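Local structure of hypothetical protein (Thermococcus kodakarensis, 2PBZ) at residues A9-L14 against A266-G271; F25-Y30 against I44-V49; S178-R183 against E304-E309. The protein binds ATP and probably acts as a magnesium- or manganese-dependent ligase that forms a carbon-nitrogen bond in the purine (IMP) biosynthesis pathway. All coordinates share one frame; numbering follows the deposited sequence.

Contact 1: residues A9-L14 against A266-G271; sequences ASHSSL and ASRIDG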
loop_
_atom_site.group_PDB
_atom_site.type_symbol
_atom_site.label_atom_id
_atom_site.label_comp_id
_atom_site.label_asym_id
_atom_site.label_seq_id
_atom_site.Cartn_x
_atom_site.Cartn_y
_atom_site.Cartn_z
ATOM N N ALA A 9 12.013 -3.707 22.228
ATOM C CA ALA A 9 10.644 -3.792 21.740
ATOM C C ALA A 9 10.042 -2.444 21.367
ATOM O O ALA A 9 9.500 -1.734 22.212
ATOM C CB ALA A 9 9.777 -4.459 22.767
ATOM N N SER A 10 10.140 -2.105 20.085
ATOM C CA SER A 10 9.615 -0.856 19.551
ATOM C C SER A 10 10.231 -0.656 18.184
ATOM O O SER A 10 11.035 -1.474 17.731
ATOM C CB SER A 10 9.991 0.321 20.437
ATOM O OG SER A 10 11.396 0.487 20.456
ATOM N N HIS A 11 9.849 0.443 17.537
ATOM C CA HIS A 11 10.339 0.792 16.207
ATOM C C HIS A 11 10.065 -0.268 15.125
ATOM O O HIS A 11 9.139 -0.130 14.329
ATOM C CB HIS A 11 11.840 1.088 16.255
ATOM C CG HIS A 11 12.386 1.624 14.966
ATOM N ND1 HIS A 11 12.238 2.940 14.583
ATOM C CD2 HIS A 11 13.032 1.010 13.946
ATOM C CE1 HIS A 11 12.770 3.111 13.386
ATOM N NE2 HIS A 11 13.258 1.955 12.977
ATOM N N SER A 12 10.877 -1.314 15.094
ATOM C CA SER A 12 10.718 -2.359 14.096
ATOM C C SER A 12 11.147 -3.726 14.605
ATOM O O SER A 12 11.655 -4.534 13.839
ATOM C CB SER A 12 11.546 -1.998 12.867
ATOM O OG SER A 12 12.900 -1.838 13.225
ATOM N N SER A 13 10.940 -3.977 15.895
ATOM C CA SER A 13 11.314 -5.242 16.496
ATOM C C SER A 13 10.445 -6.390 16.030
ATOM O O SER A 13 10.873 -7.544 16.079
ATOM C CB SER A 13 11.258 -5.149 18.020
ATOM O OG SER A 13 9.946 -4.904 18.500
ATOM N N LEU A 14 9.234 -6.079 15.576
ATOM C CA LEU A 14 8.308 -7.102 15.097
ATOM C C LEU A 14 8.843 -7.690 13.818
ATOM O O LEU A 14 8.932 -8.907 13.653
ATOM C CB LEU A 14 6.933 -6.494 14.842
ATOM C CG LEU A 14 6.255 -5.953 16.103
ATOM C CD1 LEU A 14 5.013 -5.179 15.729
ATOM C CD2 LEU A 14 5.916 -7.105 17.038
ATOM N N ALA A 266 19.223 7.186 7.270
ATOM C CA ALA A 266 18.922 6.271 8.356
ATOM C C ALA A 266 20.181 5.441 8.459
ATOM O O ALA A 266 20.563 4.772 7.504
ATOM C CB ALA A 266 17.728 5.387 8.011
ATOM N N SER A 267 20.849 5.501 9.599
ATOM C CA SER A 267 22.072 4.736 9.754
ATOM C C SER A 267 21.781 3.338 10.262
ATOM O O SER A 267 22.683 2.638 10.691
ATOM C CB SER A 267 23.049 5.467 10.683
ATOM O OG SER A 267 22.461 5.786 11.935
ATOM N N ARG A 268 20.513 2.940 10.188
ATOM C CA ARG A 268 20.054 1.615 10.621
ATOM C C ARG A 268 18.707 1.313 9.976
ATOM O O ARG A 268 18.227 2.110 9.182
ATOM C CB ARG A 268 19.943 1.564 12.148
ATOM C CG ARG A 268 19.459 2.854 12.782
ATOM C CD ARG A 268 18.021 3.121 12.455
ATOM N NE ARG A 268 17.620 4.450 12.878
ATOM C CZ ARG A 268 16.418 4.951 12.648
ATOM N NH1 ARG A 268 15.514 4.223 12.003
ATOM N NH2 ARG A 268 16.118 6.175 13.062
ATOM N N ILE A 269 18.107 0.171 10.299
ATOM C CA ILE A 269 16.812 -0.182 9.724
ATOM C C ILE A 269 15.857 0.979 9.952
ATOM O O ILE A 269 15.529 1.335 11.074
ATOM C CB ILE A 269 16.266 -1.487 10.325
ATOM C CG1 ILE A 269 14.953 -1.854 9.642
ATOM C CG2 ILE A 269 16.100 -1.359 11.831
ATOM C CD1 ILE A 269 14.516 -3.248 9.941
ATOM N N ASP A 270 15.422 1.564 8.848
ATOM C CA ASP A 270 14.581 2.744 8.837
ATOM C C ASP A 270 13.199 2.780 9.497
ATOM O O ASP A 270 12.860 3.768 10.171
ATOM C CB ASP A 270 14.480 3.235 7.396
ATOM C CG ASP A 270 13.510 4.356 7.243
ATOM O OD1 ASP A 270 12.296 4.065 7.149
ATOM O OD2 ASP A 270 13.959 5.521 7.235
ATOM N N GLY A 271 12.392 1.746 9.316
ATOM C CA GLY A 271 11.073 1.785 9.923
ATOM C C GLY A 271 10.016 1.765 8.833
ATOM O O GLY A 271 8.952 1.154 8.984
#
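H11 and S12 reach across to residues 268-271 from the loop that joins strand 5-8 to helix 13-22, the first beta-alpha turn of the Rossmann-like N-terminal part. The opposing loop leaves strand 261-266, at the border of the antiparallel sheet in the ATP-grasp-like part, so the contact joins the two. S10 shapes the turn: its carbonyl O accepts from S13 N at 3.1 Å, and its OG is hydrogen-bonded to S69. H11 has the largest share of the contact. Its CG is anti to the backbone N (chi1 -173°), on the side of the opposing loop, and the ring beyond it offers NE2 to I269 O at 3.0 Å, with an N-H...O angle of 148°. The same oxygen is gripped by R268 NH1 at 3.0 Å; the two donors approach from opposite faces of the carbonyl plane. Ring and guanidinium stand perpendicular, and H11 CE1 lies 3.3 Å from R268 NH1. At the ring edge CE1 meets D270 O, also at 3.3 Å, while the H67 ring lies nearly parallel to the imidazole. R268 is steadied by a salt bridge from NE to E96, and the nearest atoms of its side chain and bound ATP are about 6 Å apart. An alanine in place of H11 would probably leave R268 as the remaining side-chain donor to I269 O and open a gap between the loops. G271 CA lies 3.8 Å from H11 NE2, oblique to the ring. S12 precedes the helix, and its OG rests 3.5 Å from I269 CG2. At the helix start the carboxylate of E221 of the second subunit divides its oxygens, OE2 bonding to S13 OG and OE1 to L14 N.

Contact 2: residues F25-Y30 against I44-V49; sequences FKTRLY and IVDDLV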
loop_
_atom_site.group_PDB
_atom_site.type_symbol
_atom_site.label_atom_id
_atom_site.label_comp_id
_atom_site.label_asym_id
_atom_site.label_seq_id
_atom_site.Cartn_x
_atom_site.Cartn_y
_atom_site.Cartn_z
ATOM N N PHE A 25 16.602 -18.566 13.539
ATOM C CA PHE A 25 17.277 -18.080 14.738
ATOM C C PHE A 25 16.360 -18.070 15.935
ATOM O O PHE A 25 15.140 -18.125 15.798
ATOM C CB PHE A 25 17.809 -16.670 14.527
ATOM C CG PHE A 25 19.020 -16.615 13.668
ATOM C CD1 PHE A 25 18.951 -16.093 12.377
ATOM C CD2 PHE A 25 20.233 -17.119 14.138
ATOM C CE1 PHE A 25 20.081 -16.075 11.553
ATOM C CE2 PHE A 25 21.371 -17.112 13.335
ATOM C CZ PHE A 25 21.301 -16.588 12.033
ATOM N N LYS A 26 16.957 -17.995 17.116
ATOM C CA LYS A 26 16.194 -17.962 18.351
ATOM C C LYS A 26 15.929 -16.497 18.625
ATOM O O LYS A 26 16.701 -15.645 18.205
ATOM C CB LYS A 26 16.993 -18.592 19.496
ATOM C CG LYS A 26 16.199 -19.599 20.306
ATOM C CD LYS A 26 15.712 -20.723 19.416
ATOM C CE LYS A 26 14.820 -21.706 20.161
ATOM N NZ LYS A 26 14.236 -22.746 19.242
ATOM N N THR A 27 14.861 -16.214 19.356
ATOM C CA THR A 27 14.443 -14.843 19.628
ATOM C C THR A 27 14.411 -14.385 21.084
ATOM O O THR A 27 13.942 -15.113 21.958
ATOM C CB THR A 27 13.038 -14.632 19.006
ATOM O OG1 THR A 27 13.162 -14.536 17.582
ATOM C CG2 THR A 27 12.367 -13.404 19.550
ATOM N N ARG A 28 14.903 -13.166 21.321
ATOM C CA ARG A 28 14.889 -12.543 22.643
ATOM C C ARG A 28 14.515 -11.072 22.543
ATOM O O ARG A 28 15.182 -10.297 21.863
ATOM C CB ARG A 28 16.236 -12.634 23.339
ATOM C CG ARG A 28 16.321 -11.746 24.577
ATOM C CD ARG A 28 17.680 -11.820 25.219
ATOM N NE ARG A 28 17.993 -13.172 25.661
ATOM C CZ ARG A 28 19.230 -13.638 25.810
ATOM N NH1 ARG A 28 20.259 -12.847 25.545
ATOM N NH2 ARG A 28 19.436 -14.888 26.208
ATOM N N LEU A 29 13.464 -10.681 23.253
ATOM C CA LEU A 29 13.003 -9.308 23.227
ATOM C C LEU A 29 13.051 -8.647 24.593
ATOM O O LEU A 29 12.588 -9.220 25.567
ATOM C CB LEU A 29 11.566 -9.260 22.701
ATOM C CG LEU A 29 10.933 -7.879 22.551
ATOM C CD1 LEU A 29 11.607 -7.154 21.404
ATOM C CD2 LEU A 29 9.445 -8.001 22.306
ATOM N N TYR A 30 13.621 -7.448 24.655
ATOM C CA TYR A 30 13.685 -6.680 25.892
ATOM C C TYR A 30 12.509 -5.717 25.804
ATOM O O TYR A 30 12.452 -4.901 24.892
ATOM C CB TYR A 30 14.969 -5.863 25.966
ATOM C CG TYR A 30 16.223 -6.637 26.256
ATOM C CD1 TYR A 30 16.661 -7.636 25.400
ATOM C CD2 TYR A 30 16.994 -6.338 27.369
ATOM C CE1 TYR A 30 17.851 -8.323 25.644
ATOM C CE2 TYR A 30 18.187 -7.015 27.628
ATOM C CZ TYR A 30 18.612 -8.003 26.759
ATOM O OH TYR A 30 19.811 -8.633 26.973
ATOM N N ILE A 44 6.337 -15.063 18.088
ATOM C CA ILE A 44 7.664 -14.882 17.509
ATOM C C ILE A 44 8.754 -14.607 18.536
ATOM O O ILE A 44 9.937 -14.522 18.183
ATOM C CB ILE A 44 7.675 -13.742 16.466
ATOM C CG1 ILE A 44 7.198 -12.453 17.127
ATOM C CG2 ILE A 44 6.816 -14.129 15.263
ATOM C CD1 ILE A 44 7.437 -11.210 16.310
ATOM N N VAL A 45 8.364 -14.468 19.798
ATOM C CA VAL A 45 9.337 -14.207 20.850
ATOM C C VAL A 45 9.578 -15.436 21.730
ATOM O O VAL A 45 8.636 -16.010 22.291
ATOM C CB VAL A 45 8.892 -13.048 21.762
ATOM C CG1 VAL A 45 10.021 -12.650 22.690
ATOM C CG2 VAL A 45 8.434 -11.883 20.934
ATOM N N ASP A 46 10.842 -15.833 21.851
ATOM C CA ASP A 46 11.192 -16.974 22.676
ATOM C C ASP A 46 11.529 -16.511 24.094
ATOM O O ASP A 46 10.840 -16.867 25.048
ATOM C CB ASP A 46 12.360 -17.742 22.047
ATOM C CG ASP A 46 12.060 -18.185 20.612
ATOM O OD1 ASP A 46 10.881 -18.433 20.290
ATOM O OD2 ASP A 46 13.004 -18.295 19.798
ATOM N N ASP A 47 12.572 -15.710 24.239
ATOM C CA ASP A 47 12.943 -15.204 25.557
ATOM C C ASP A 47 12.495 -13.758 25.684
ATOM O O ASP A 47 12.914 -12.923 24.915
ATOM C CB ASP A 47 14.461 -15.311 25.756
ATOM C CG ASP A 47 14.921 -14.783 27.112
ATOM O OD1 ASP A 47 14.082 -14.682 28.033
ATOM O OD2 ASP A 47 16.130 -14.487 27.267
ATOM N N LEU A 48 11.641 -13.469 26.657
ATOM C CA LEU A 48 11.139 -12.116 26.856
ATOM C C LEU A 48 11.668 -11.499 28.141
ATOM O O LEU A 48 11.225 -11.833 29.235
ATOM C CB LEU A 48 9.607 -12.115 26.881
ATOM C CG LEU A 48 8.918 -10.753 26.924
ATOM C CD1 LEU A 48 9.182 -9.978 25.623
ATOM C CD2 LEU A 48 7.428 -10.968 27.124
ATOM N N VAL A 49 12.611 -10.578 27.994
ATOM C CA VAL A 49 13.240 -9.901 29.117
ATOM C C VAL A 49 12.544 -8.595 29.470
ATOM O O VAL A 49 12.777 -7.575 28.835
ATOM C CB VAL A 49 14.719 -9.591 28.791
ATOM C CG1 VAL A 49 15.418 -9.049 30.012
ATOM C CG2 VAL A 49 15.403 -10.835 28.274
#
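The beta-alpha-beta unit of strand 27-31, helix 36-40 and strand 47-50 sets T27-Y30 beside D47-V49 as parallel strands, their axes 14° apart. The backbone ladder runs from D47 N to T27 O (2.7 Å), from L29 N to D47 O and from V49 N to L29 O. Just before it, D46 turns its carboxylate back so that OD2 accepts from T27 N at 2.8 Å, the donor standing 42° above the carboxylate plane. R28 and D47 lie side by side on one face of the sheet. The bend at chi3 (-61°) places R28 NE 2.8 Å from D47 OD2, a salt bridge on the anti side of the oxygen, and NH1 takes D61 as a second acidic partner. Farther along this face V49 CB sits over the centre of the Y30 ring, 4.2 Å from its centroid, in a CH-pi contact; Y30 OH bonds to N59. On the L29 and L48 face contacts are apolar: L29 CB touches L48 CD1 at 3.8 Å and V45 CG1, from the preceding loop, at 3.7 Å. L17 of helix 13-22 packs on T27, L29 and V45, while strand 27-31 bonds along its far edge to strand 5-8, lying central in the three-stranded sheet.

Contact 3: residues S178-R183 against E304-E309; sequences SPILER and EDRLEE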
loop_
_atom_site.group_PDB
_atom_site.type_symbol
_atom_site.label_atom_id
_atom_site.label_comp_id
_atom_site.label_asym_id
_atom_site.label_seq_id
_atom_site.Cartn_x
_atom_site.Cartn_y
_atom_site.Cartn_z
ATOM N N SER A 178 25.463 -5.795 1.549
ATOM C CA SER A 178 25.850 -7.020 2.217
ATOM C C SER A 178 27.282 -7.413 1.965
ATOM O O SER A 178 27.707 -7.511 0.815
ATOM C CB SER A 178 24.946 -8.162 1.785
ATOM O OG SER A 178 25.267 -8.572 0.483
ATOM N N PRO A 179 28.063 -7.615 3.039
ATOM C CA PRO A 179 29.465 -8.012 2.866
ATOM C C PRO A 179 29.505 -9.449 2.387
ATOM O O PRO A 179 30.238 -9.793 1.473
ATOM C CB PRO A 179 30.044 -7.845 4.261
ATOM C CG PRO A 179 29.267 -6.687 4.797
ATOM C CD PRO A 179 27.853 -7.028 4.373
ATOM N N ILE A 180 28.681 -10.290 2.990
ATOM C CA ILE A 180 28.640 -11.695 2.594
ATOM C C ILE A 180 28.435 -11.890 1.106
ATOM O O ILE A 180 28.903 -12.884 0.547
ATOM C CB ILE A 180 27.523 -12.451 3.305
ATOM C CG1 ILE A 180 27.654 -12.258 4.813
ATOM C CG2 ILE A 180 27.599 -13.920 2.959
ATOM C CD1 ILE A 180 28.997 -12.689 5.360
ATOM N N LEU A 181 27.733 -10.950 0.467
ATOM C CA LEU A 181 27.458 -11.039 -0.973
ATOM C C LEU A 181 28.163 -9.925 -1.747
ATOM O O LEU A 181 28.210 -9.927 -2.973
ATOM C CB LEU A 181 25.947 -10.982 -1.230
ATOM C CG LEU A 181 25.082 -12.005 -0.485
ATOM C CD1 LEU A 181 23.618 -11.804 -0.819
ATOM C CD2 LEU A 181 25.515 -13.404 -0.866
ATOM N N GLU A 182 28.713 -8.973 -1.010
ATOM C CA GLU A 182 29.435 -7.860 -1.600
ATOM C C GLU A 182 28.604 -7.137 -2.643
ATOM O O GLU A 182 29.073 -6.882 -3.758
ATOM C CB GLU A 182 30.742 -8.350 -2.234
ATOM C CG GLU A 182 31.690 -9.041 -1.261
ATOM C CD GLU A 182 33.107 -9.204 -1.819
ATOM O OE1 GLU A 182 33.811 -8.167 -1.990
ATOM O OE2 GLU A 182 33.511 -10.369 -2.092
ATOM N N ARG A 183 27.363 -6.814 -2.288
ATOM C CA ARG A 183 26.489 -6.093 -3.202
ATOM C C ARG A 183 25.537 -5.183 -2.458
ATOM O O ARG A 183 25.236 -5.402 -1.293
ATOM C CB ARG A 183 25.688 -7.059 -4.077
ATOM C CG ARG A 183 24.586 -7.794 -3.354
ATOM C CD ARG A 183 23.795 -8.711 -4.275
ATOM N NE ARG A 183 22.851 -9.526 -3.516
ATOM C CZ ARG A 183 22.148 -10.540 -4.012
ATOM N NH1 ARG A 183 22.272 -10.883 -5.286
ATOM N NH2 ARG A 183 21.318 -11.210 -3.225
ATOM N N GLU A 304 29.276 -19.818 6.866
ATOM C CA GLU A 304 30.553 -19.615 6.177
ATOM C C GLU A 304 31.665 -19.110 7.102
ATOM O O GLU A 304 32.708 -18.619 6.657
ATOM C CB GLU A 304 30.340 -18.656 5.007
ATOM C CG GLU A 304 29.329 -19.184 4.000
ATOM C CD GLU A 304 28.640 -18.083 3.212
ATOM O OE1 GLU A 304 29.346 -17.270 2.564
ATOM O OE2 GLU A 304 27.383 -18.042 3.243
ATOM N N ASP A 305 31.433 -19.240 8.399
ATOM C CA ASP A 305 32.409 -18.822 9.385
ATOM C C ASP A 305 32.780 -17.350 9.228
ATOM O O ASP A 305 33.742 -16.881 9.845
ATOM C CB ASP A 305 33.666 -19.699 9.281
ATOM C CG ASP A 305 34.497 -19.699 10.560
ATOM O OD1 ASP A 305 35.610 -20.266 10.547
ATOM O OD2 ASP A 305 34.037 -19.143 11.580
ATOM N N ARG A 306 32.038 -16.619 8.395
ATOM C CA ARG A 306 32.305 -15.190 8.231
ATOM C C ARG A 306 31.865 -14.664 9.593
ATOM O O ARG A 306 32.588 -14.792 10.575
ATOM C CB ARG A 306 31.432 -14.585 7.134
ATOM C CG ARG A 306 32.185 -13.952 5.979
ATOM C CD ARG A 306 32.621 -14.982 4.933
ATOM N NE ARG A 306 31.944 -14.804 3.646
ATOM C CZ ARG A 306 31.969 -13.686 2.918
ATOM N NH1 ARG A 306 32.642 -12.617 3.339
ATOM N NH2 ARG A 306 31.309 -13.634 1.767
ATOM N N LEU A 307 30.667 -14.101 9.657
ATOM C CA LEU A 307 30.103 -13.605 10.912
ATOM C C LEU A 307 30.927 -12.553 11.645
ATOM O O LEU A 307 30.470 -11.965 12.630
ATOM C CB LEU A 307 29.810 -14.789 11.850
ATOM C CG LEU A 307 28.834 -14.606 13.029
ATOM C CD1 LEU A 307 29.568 -14.134 14.262
ATOM C CD2 LEU A 307 27.716 -13.622 12.643
ATOM N N GLU A 308 32.143 -12.304 11.187
ATOM C CA GLU A 308 32.948 -11.282 11.851
ATOM C C GLU A 308 32.785 -10.044 10.995
ATOM O O GLU A 308 32.824 -8.915 11.483
ATOM C CB GLU A 308 34.429 -11.672 11.900
ATOM C CG GLU A 308 35.246 -10.835 12.893
ATOM C CD GLU A 308 35.117 -9.325 12.666
ATOM O OE1 GLU A 308 35.655 -8.815 11.644
ATOM O OE2 GLU A 308 34.470 -8.646 13.510
ATOM N N GLU A 309 32.575 -10.290 9.706
ATOM C CA GLU A 309 32.402 -9.232 8.725
ATOM C C GLU A 309 31.072 -8.484 8.861
ATOM O O GLU A 309 30.910 -7.408 8.279
ATOM C CB GLU A 309 32.492 -9.808 7.311
ATOM C CG GLU A 309 33.752 -10.608 7.011
ATOM C CD GLU A 309 33.801 -11.075 5.563
ATOM O OE1 GLU A 309 34.270 -12.205 5.323
ATOM O OE2 GLU A 309 33.376 -10.310 4.665
#
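Bends at chi2 (83°) and chi3 (114°) fold the R306 chain against I180, whose CD1 is directed toward it by a chi2 of -57°. The two side chains slide past each other in opposite directions. I180 CD1 packs 3.5 Å from R306 CG and also lies over the centre of the guanidinium, 3.9 Å above its plane. R306 NH2 comes close to I180 O, but the angle is too poor for a hydrogen bond. Acidic groups of the same segment flank the arginine: NH1 forms a salt bridge with E309 OE1, whose modelled position is doubtful, and NE makes a long one, 3.7 Å, with E304 OE1. That E304 oxygen also lies 3.8 Å from I180 CG2. P179 adds a looser touch, its CG 3.9 Å from E309 O. The 178-183 segment is a beta-hairpin turn closed by a G1 bulge, in which E182 and R183 both face S178. This surface contact thus sets the hairpin between strands 170-178 and 183-194 against the C-terminal tail that follows helix 290-302; P179 also packs on E297 of that helix, and I180 on V310 just beyond the tail segment.

How the contacts relate
Contact 1 is buried near the centre of the chain, contact 2 partly buried and contact 3 on the surface. Contact 2 and the 9-14 side of contact 1 belong to the Rossmann-like part: A9 N lies 3.0 Å from Y30 O, a probable hydrogen bond, and the L29 side chain packs on A9 and S13. Contact 3 touches neither, its nearest atoms being about 7 Å from contact 2 and about 13 Å from contact 1. The chemistry follows place: a shared carbonyl between two loops close to the ATP site, a regular backbone ladder between strands, and, at the periphery, apolar packing beside an arginine with acidic neighbours and no cross-segment hydrogen bond.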